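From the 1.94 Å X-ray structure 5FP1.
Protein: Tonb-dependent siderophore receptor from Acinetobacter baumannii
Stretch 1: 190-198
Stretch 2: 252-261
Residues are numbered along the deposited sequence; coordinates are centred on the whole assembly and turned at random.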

# COMPACT_ATOMS: atom_id res chain seq x y z
N ALA A 190 -17.50 8.31 -6.32
CA ALA A 190 -18.32 9.47 -5.97
C ALA A 190 -18.03 10.65 -6.89
O ALA A 190 -16.86 11.01 -7.13
CB ALA A 190 -18.04 9.88 -4.53
N GLY A 191 -19.09 11.21 -7.45
CA GLY A 191 -18.98 12.39 -8.31
C GLY A 191 -18.65 12.08 -9.75
O GLY A 191 -18.61 12.97 -10.60
N GLN A 192 -18.43 10.81 -10.05
CA GLN A 192 -18.06 10.39 -11.41
C GLN A 192 -19.19 9.60 -12.08
O GLN A 192 -19.14 8.36 -12.11
CB GLN A 192 -16.81 9.51 -11.36
CG GLN A 192 -16.09 9.32 -12.68
CD GLN A 192 -15.03 8.25 -12.61
OE1 GLN A 192 -15.32 7.09 -12.35
NE2 GLN A 192 -13.78 8.64 -12.88
N SER A 193 -20.18 10.29 -12.63
CA SER A 193 -21.32 9.63 -13.32
C SER A 193 -20.92 8.76 -14.52
O SER A 193 -20.02 9.10 -15.30
CB SER A 193 -22.34 10.68 -13.82
OG SER A 193 -22.96 11.33 -12.73
N ASN A 194 -21.63 7.65 -14.65
CA ASN A 194 -21.41 6.69 -15.70
C ASN A 194 -19.94 6.35 -15.78
O ASN A 194 -19.33 6.36 -16.86
CB ASN A 194 -21.96 7.22 -17.02
CG ASN A 194 -23.46 7.46 -16.95
OD1 ASN A 194 -24.22 6.56 -16.58
ND2 ASN A 194 -23.90 8.67 -17.29
N GLY A 195 -19.38 6.08 -14.61
CA GLY A 195 -17.95 5.93 -14.44
C GLY A 195 -17.60 4.67 -13.69
O GLY A 195 -18.23 3.60 -13.89
N ALA A 196 -16.56 4.74 -12.88
CA ALA A 196 -16.04 3.55 -12.25
C ALA A 196 -17.07 3.01 -11.25
O ALA A 196 -17.79 3.78 -10.61
CB ALA A 196 -14.71 3.84 -11.56
N GLU A 197 -17.09 1.69 -11.08
CA GLU A 197 -18.06 1.02 -10.19
C GLU A 197 -17.34 -0.11 -9.48
O GLU A 197 -16.54 -0.81 -10.09
CB GLU A 197 -19.20 0.38 -10.97
CG GLU A 197 -20.08 1.32 -11.76
CD GLU A 197 -21.06 0.55 -12.65
OE1 GLU A 197 -21.41 -0.59 -12.30
OE2 GLU A 197 -21.43 1.06 -13.70
N TYR A 198 -17.67 -0.31 -8.21
CA TYR A 198 -17.00 -1.32 -7.40
C TYR A 198 -18.02 -2.27 -6.81
O TYR A 198 -19.06 -1.83 -6.30
CB TYR A 198 -16.20 -0.64 -6.28
CG TYR A 198 -15.15 0.23 -6.87
CD1 TYR A 198 -13.96 -0.33 -7.34
CD2 TYR A 198 -15.36 1.59 -7.06
CE1 TYR A 198 -12.99 0.44 -7.95
CE2 TYR A 198 -14.40 2.37 -7.67
CZ TYR A 198 -13.22 1.79 -8.13
OH TYR A 198 -12.26 2.53 -8.74
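Stretch 2, residues 252-261: KQGTYYGWKD

Stretch 2, which has no regular helix or strand, lies along stretch 1, which is loop or turn until a strand begins at Glu197, and the register advances in the same sense along both: the CA atoms of Gln192 and Gly254 are 4.1 Å apart, those of Gly195 and Tyr256 5.4 Å. It opens with a type II turn, Lys252 to Thr255, in which Thr255 N and, at chi1 m, Thr255 OG1 both donate to Lys252 O (3.2 and 2.6 Å). Gly254, at phi/psi 76/16, packs so tightly that an ideal CB would fall 2.1 Å from Gly191 O; its CA instead makes a CA-H...O contact with that oxygen at 3.5 Å.

The CA-to-CB bond of Tyr256 points toward stretch 1. With chi1 t and chi2 69°, its ring offers a face to Gly195 CA, 3.7 Å from the centroid and 19° off the normal, a CH-pi contact. Gln192, t at chi1 and chi2, runs extended past Gly254 O (3.1 Å from Gln192 CG), and its OE1 accepts from Ala196 N at 2.7 Å and 177°, a bond that spans Gly195, whose CA lies over the ring face with Ala196 N.

The CA-to-CB bond of Lys260 also points toward stretch 1. Its m, t, p, t chain passes Asn194 O (3.5 Å from Lys260 CD) and brings NZ to Gly195 O at 2.7 Å and, in a salt bridge, to Glu197 OE2 at 2.6 Å. Water 2 bridges Ser193 O and Gly254 O.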

# COMPACT_ATOMS: atom_id res chain seq x y z
N LYS A 252 -14.34 18.87 -16.92
CA LYS A 252 -15.30 18.85 -15.83
C LYS A 252 -14.94 17.81 -14.76
O LYS A 252 -14.53 16.69 -15.08
CB LYS A 252 -16.68 18.52 -16.36
CG LYS A 252 -17.80 18.80 -15.37
CD LYS A 252 -19.16 18.45 -15.98
CE LYS A 252 -20.27 18.64 -14.97
NZ LYS A 252 -21.61 18.37 -15.57
N GLN A 253 -15.11 18.19 -13.51
CA GLN A 253 -14.87 17.29 -12.40
C GLN A 253 -15.65 15.99 -12.61
O GLN A 253 -16.79 16.00 -13.05
CB GLN A 253 -15.30 17.97 -11.08
CG GLN A 253 -15.08 17.13 -9.85
CD GLN A 253 -15.36 17.85 -8.55
OE1 GLN A 253 -15.91 18.95 -8.54
NE2 GLN A 253 -14.96 17.26 -7.46
N GLY A 254 -15.01 14.85 -12.33
CA GLY A 254 -15.69 13.58 -12.43
C GLY A 254 -15.89 13.04 -13.84
O GLY A 254 -16.63 12.10 -14.03
N THR A 255 -15.17 13.57 -14.82
CA THR A 255 -15.23 13.05 -16.19
C THR A 255 -14.54 11.68 -16.26
O THR A 255 -13.44 11.49 -15.72
CB THR A 255 -14.59 14.03 -17.18
OG1 THR A 255 -15.32 15.28 -17.16
CG2 THR A 255 -14.59 13.46 -18.59
N TYR A 256 -15.19 10.72 -16.91
CA TYR A 256 -14.67 9.35 -17.03
C TYR A 256 -14.35 9.00 -18.47
O TYR A 256 -15.24 9.04 -19.32
CB TYR A 256 -15.70 8.36 -16.50
CG TYR A 256 -15.31 6.90 -16.55
CD1 TYR A 256 -14.31 6.39 -15.73
CD2 TYR A 256 -15.99 6.01 -17.39
CE1 TYR A 256 -14.00 5.04 -15.75
CE2 TYR A 256 -15.69 4.67 -17.41
CZ TYR A 256 -14.69 4.17 -16.59
OH TYR A 256 -14.41 2.81 -16.64
N TYR A 257 -13.09 8.65 -18.72
CA TYR A 257 -12.64 8.28 -20.05
C TYR A 257 -12.50 6.80 -20.29
O TYR A 257 -12.02 6.38 -21.36
CB TYR A 257 -11.30 8.98 -20.35
CG TYR A 257 -11.42 10.46 -20.40
CD1 TYR A 257 -12.29 11.07 -21.30
CD2 TYR A 257 -10.73 11.28 -19.50
CE1 TYR A 257 -12.42 12.45 -21.35
CE2 TYR A 257 -10.85 12.66 -19.55
CZ TYR A 257 -11.71 13.24 -20.46
OH TYR A 257 -11.86 14.60 -20.48
N GLY A 258 -12.93 5.98 -19.34
CA GLY A 258 -12.97 4.56 -19.54
C GLY A 258 -14.08 4.14 -20.50
O GLY A 258 -14.93 4.95 -20.89
N TRP A 259 -14.07 2.88 -20.87
CA TRP A 259 -14.96 2.32 -21.88
C TRP A 259 -15.71 1.17 -21.21
O TRP A 259 -15.21 0.05 -21.15
CB TRP A 259 -14.13 1.88 -23.06
CG TRP A 259 -14.85 1.52 -24.30
CD1 TRP A 259 -16.20 1.36 -24.48
CD2 TRP A 259 -14.24 1.25 -25.55
NE1 TRP A 259 -16.47 1.04 -25.79
CE2 TRP A 259 -15.28 0.96 -26.47
CE3 TRP A 259 -12.92 1.28 -26.01
CZ2 TRP A 259 -15.03 0.67 -27.81
CZ3 TRP A 259 -12.68 1.00 -27.34
CH2 TRP A 259 -13.73 0.69 -28.23
N LYS A 260 -16.89 1.47 -20.69
CA LYS A 260 -17.53 0.55 -19.78
C LYS A 260 -17.93 -0.77 -20.39
O LYS A 260 -17.91 -1.79 -19.68
CB LYS A 260 -18.70 1.20 -19.05
CG LYS A 260 -18.21 2.30 -18.12
CD LYS A 260 -19.33 2.93 -17.34
CE LYS A 260 -19.76 2.07 -16.19
NZ LYS A 260 -20.49 2.92 -15.24
N ASP A 261 -18.24 -0.78 -21.68
CA ASP A 261 -18.60 -2.02 -22.37
C ASP A 261 -17.37 -2.89 -22.63
O ASP A 261 -17.52 -4.05 -22.99
CB ASP A 261 -19.30 -1.73 -23.70
CG ASP A 261 -20.13 -2.92 -24.21
OD1 ASP A 261 -20.81 -3.54 -23.40
OD2 ASP A 261 -20.05 -3.25 -25.41
O HOH W 1 -12.27 11.68 -13.26
O HOH W 2 -18.96 11.31 -15.61